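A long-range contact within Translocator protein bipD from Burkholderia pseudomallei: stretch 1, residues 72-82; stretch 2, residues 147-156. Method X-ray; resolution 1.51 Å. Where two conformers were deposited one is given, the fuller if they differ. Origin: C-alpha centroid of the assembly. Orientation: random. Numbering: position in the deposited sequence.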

# COMPACT_ATOMS: atom_id res chain seq x y z
N ARG A 72 37.71 -14.84 -28.68
CA ARG A 72 37.57 -13.71 -27.76
C ARG A 72 36.17 -13.13 -27.85
O ARG A 72 35.44 -13.38 -28.81
CB ARG A 72 38.64 -12.68 -28.07
CG ARG A 72 40.05 -13.24 -27.77
CD ARG A 72 41.12 -12.46 -28.39
NE ARG A 72 42.39 -13.19 -28.54
CZ ARG A 72 43.58 -12.83 -28.07
NH1 ARG A 72 43.74 -11.71 -27.37
NH2 ARG A 72 44.63 -13.60 -28.33
N ALA A 73 35.81 -12.33 -26.85
CA ALA A 73 34.49 -11.77 -26.71
C ALA A 73 34.36 -10.40 -27.36
O ALA A 73 35.20 -9.52 -27.14
CB ALA A 73 34.12 -11.67 -25.19
N ASN A 74 33.26 -10.17 -28.07
CA ASN A 74 32.83 -8.85 -28.52
C ASN A 74 32.17 -8.19 -27.33
O ASN A 74 31.03 -8.47 -26.98
CB ASN A 74 31.86 -8.96 -29.73
CG ASN A 74 31.31 -7.64 -30.17
OD1 ASN A 74 31.62 -6.60 -29.59
ND2 ASN A 74 30.46 -7.67 -31.24
N LEU A 75 32.92 -7.34 -26.65
CA LEU A 75 32.42 -6.80 -25.38
C LEU A 75 31.26 -5.81 -25.56
O LEU A 75 30.55 -5.49 -24.60
CB LEU A 75 33.56 -6.13 -24.59
CG LEU A 75 34.75 -7.01 -24.27
CD1 LEU A 75 35.89 -6.15 -23.68
CD2 LEU A 75 34.34 -8.13 -23.30
N THR A 76 31.08 -5.30 -26.78
CA THR A 76 29.99 -4.37 -27.01
C THR A 76 28.61 -5.00 -26.76
O THR A 76 27.64 -4.27 -26.53
CB THR A 76 30.00 -3.77 -28.42
OG1 THR A 76 29.58 -4.75 -29.40
CG2 THR A 76 31.42 -3.23 -28.77
N VAL A 77 28.50 -6.33 -26.87
CA VAL A 77 27.25 -6.98 -26.55
C VAL A 77 26.85 -6.73 -25.10
O VAL A 77 25.68 -6.60 -24.74
CB VAL A 77 27.37 -8.50 -26.87
CG1 VAL A 77 26.05 -9.23 -26.64
CG2 VAL A 77 27.89 -8.72 -28.32
N PHE A 78 27.84 -6.70 -24.23
CA PHE A 78 27.58 -6.40 -22.85
C PHE A 78 27.16 -4.96 -22.63
O PHE A 78 26.30 -4.67 -21.80
CB PHE A 78 28.82 -6.72 -22.00
CG PHE A 78 29.28 -8.16 -22.05
CD1 PHE A 78 30.02 -8.63 -23.15
CD2 PHE A 78 28.93 -9.09 -21.05
CE1 PHE A 78 30.42 -9.94 -23.25
CE2 PHE A 78 29.36 -10.41 -21.14
CZ PHE A 78 30.10 -10.84 -22.24
N ASP A 79 27.80 -4.03 -23.35
CA ASP A 79 27.39 -2.63 -23.34
C ASP A 79 25.94 -2.47 -23.77
O ASP A 79 25.18 -1.78 -23.13
CB ASP A 79 28.28 -1.77 -24.24
CG ASP A 79 29.74 -1.81 -23.83
OD1 ASP A 79 30.04 -1.54 -22.63
OD2 ASP A 79 30.59 -2.11 -24.71
N ASP A 80 25.55 -3.18 -24.82
CA ASP A 80 24.20 -3.09 -25.34
C ASP A 80 23.23 -3.53 -24.23
O ASP A 80 22.16 -2.95 -24.06
CB ASP A 80 23.99 -4.04 -26.53
CG ASP A 80 24.71 -3.61 -27.82
OD1 ASP A 80 25.06 -2.43 -27.98
OD2 ASP A 80 24.86 -4.48 -28.72
N ALA A 81 23.58 -4.59 -23.49
CA ALA A 81 22.71 -5.07 -22.40
C ALA A 81 22.59 -4.02 -21.28
O ALA A 81 21.52 -3.76 -20.77
CB ALA A 81 23.17 -6.37 -21.86
N ARG A 82 23.73 -3.45 -20.88
CA ARG A 82 23.71 -2.44 -19.83
C ARG A 82 22.85 -1.24 -20.24
O ARG A 82 22.07 -0.72 -19.44
CB ARG A 82 25.14 -2.01 -19.52
CG ARG A 82 25.91 -3.13 -18.85
CD ARG A 82 27.41 -2.83 -18.80
NE ARG A 82 27.63 -1.55 -18.14
CZ ARG A 82 28.71 -0.79 -18.27
NH1 ARG A 82 29.73 -1.17 -19.03
NH2 ARG A 82 28.76 0.35 -17.59
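Stretch 2 147-156: LTKYFQSVAD

Gln152 is the polar centre of this contact, its extended side chain (chi1 and chi2 both t) bringing the carboxamide across to stretch 1. There it works in both directions: NE2 donates to Asp79 OD1 at 2.9 Å, almost linearly (174°), while OE1 accepts from Arg82 NH1 at 3.1 Å. Asp79 and Arg82, one helical turn apart, are also joined by a long salt bridge, 3.6 Å from Asp79 OD1 to Arg82 NH1, so the amide lies against a charged pair and answers each partner with the complementary end. Leu75 O comes within 3.2 Å of Gln152 NE2, but at an angle too poor for a hydrogen bond. The Arg82 guanidinium carries Lys149 CD over one face, 3.6 Å from NH1, although the like charges of Arg82 NH1 and Lys149 NZ are then 4.3 Å apart.

Stretch 2 is helical throughout and runs antiparallel to the helix of stretch 1, at 177° with axes 9.6 Å apart at closest approach. The register runs in opposite order along the two chains: the CA atoms of Ala73 and Ala155 (6.1 Å), Phe78 and Gln152 (5.9 Å), and Arg82 and Thr148 (6.7 Å) are the nearest pairs. Before the stretch 1 helix, Asn74 OD1 caps Thr76 N at 3.1 Å.

Phe78 is the knob of the packing, seated among Thr148, Phe151, Gln152 and Ala155. Gln152 CA lies over one face of its ring, 4.1 Å from the centroid; the edge of the Phe78 ring turns toward the face of Phe151 in an offset edge-to-face pair (Phe78 CE2 to Phe151 CD2, 3.4 Å; planes at 72°). Phe78 CZ reaches Ala155 CB at 3.6 Å. That small methyl also meets Leu75 CD2 at 3.8 Å and Ala73 CB at 3.9 Å. Further along, Leu75 CD1 rests 3.5 Å from Asp156 CG, and at the other end Thr148 CG2 packs 3.6 Å from Arg82 CG.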

# COMPACT_ATOMS: atom_id res chain seq x y z
N LEU A 147 26.40 -6.19 -12.03
CA LEU A 147 26.74 -7.57 -12.31
C LEU A 147 27.10 -7.75 -13.79
O LEU A 147 27.96 -8.56 -14.12
CB LEU A 147 25.64 -8.51 -11.86
CG LEU A 147 25.76 -9.01 -10.40
CD1 LEU A 147 26.89 -10.00 -10.20
CD2 LEU A 147 25.92 -7.86 -9.39
N THR A 148 26.45 -7.00 -14.67
CA THR A 148 26.78 -7.12 -16.08
C THR A 148 28.14 -6.50 -16.37
O THR A 148 28.90 -6.99 -17.20
CB THR A 148 25.67 -6.53 -16.98
OG1 THR A 148 24.42 -7.19 -16.68
CG2 THR A 148 26.01 -6.70 -18.46
N LYS A 149 28.47 -5.40 -15.68
CA LYS A 149 29.81 -4.87 -15.80
C LYS A 149 30.88 -5.86 -15.34
O LYS A 149 31.93 -6.03 -15.98
CB LYS A 149 29.91 -3.57 -15.00
CG LYS A 149 31.28 -3.00 -15.00
CD LYS A 149 31.76 -2.50 -16.34
CE LYS A 149 32.94 -1.53 -16.12
NZ LYS A 149 33.73 -1.32 -17.33
N TYR A 150 30.63 -6.52 -14.22
CA TYR A 150 31.49 -7.61 -13.76
C TYR A 150 31.65 -8.70 -14.80
O TYR A 150 32.75 -9.12 -15.13
CB TYR A 150 30.91 -8.19 -12.49
CG TYR A 150 31.31 -9.60 -12.11
CD1 TYR A 150 32.63 -9.95 -11.82
CD2 TYR A 150 30.35 -10.59 -11.95
CE1 TYR A 150 32.97 -11.21 -11.43
CE2 TYR A 150 30.68 -11.87 -11.56
CZ TYR A 150 32.00 -12.19 -11.30
OH TYR A 150 32.32 -13.45 -10.88
N PHE A 151 30.51 -9.12 -15.34
CA PHE A 151 30.44 -10.20 -16.33
C PHE A 151 31.27 -9.81 -17.55
O PHE A 151 32.04 -10.61 -18.05
CB PHE A 151 28.96 -10.42 -16.66
CG PHE A 151 28.62 -11.70 -17.39
CD1 PHE A 151 29.13 -12.93 -17.00
CD2 PHE A 151 27.66 -11.65 -18.41
CE1 PHE A 151 28.73 -14.11 -17.63
CE2 PHE A 151 27.24 -12.82 -19.03
CZ PHE A 151 27.78 -14.04 -18.65
N GLN A 152 31.12 -8.55 -17.97
CA GLN A 152 31.87 -7.95 -19.05
C GLN A 152 33.36 -7.94 -18.77
O GLN A 152 34.16 -8.26 -19.64
CB GLN A 152 31.36 -6.54 -19.36
CG GLN A 152 31.97 -5.82 -20.54
CD GLN A 152 31.26 -4.50 -20.83
OE1 GLN A 152 30.43 -4.04 -20.03
NE2 GLN A 152 31.53 -3.89 -21.96
N SER A 153 33.73 -7.58 -17.55
CA SER A 153 35.14 -7.48 -17.20
C SER A 153 35.80 -8.86 -17.18
O SER A 153 36.98 -9.00 -17.51
CB SER A 153 35.32 -6.75 -15.86
OG SER A 153 34.90 -7.55 -14.77
N VAL A 154 35.03 -9.90 -16.83
CA VAL A 154 35.52 -11.28 -16.87
C VAL A 154 35.69 -11.71 -18.34
O VAL A 154 36.69 -12.26 -18.72
CB VAL A 154 34.61 -12.23 -16.08
CG1 VAL A 154 35.06 -13.68 -16.24
CG2 VAL A 154 34.55 -11.85 -14.59
N ALA A 155 34.72 -11.38 -19.18
CA ALA A 155 34.89 -11.63 -20.61
C ALA A 155 36.10 -10.94 -21.21
O ALA A 155 36.81 -11.51 -22.04
CB ALA A 155 33.61 -11.27 -21.37
N ASP A 156 36.36 -9.72 -20.75
CA ASP A 156 37.47 -8.91 -21.22
C ASP A 156 38.78 -9.60 -20.82
O ASP A 156 39.65 -9.83 -21.65
CB ASP A 156 37.35 -7.52 -20.58
CG ASP A 156 38.27 -6.48 -21.19
OD1 ASP A 156 39.08 -6.75 -22.09
OD2 ASP A 156 38.17 -5.32 -20.71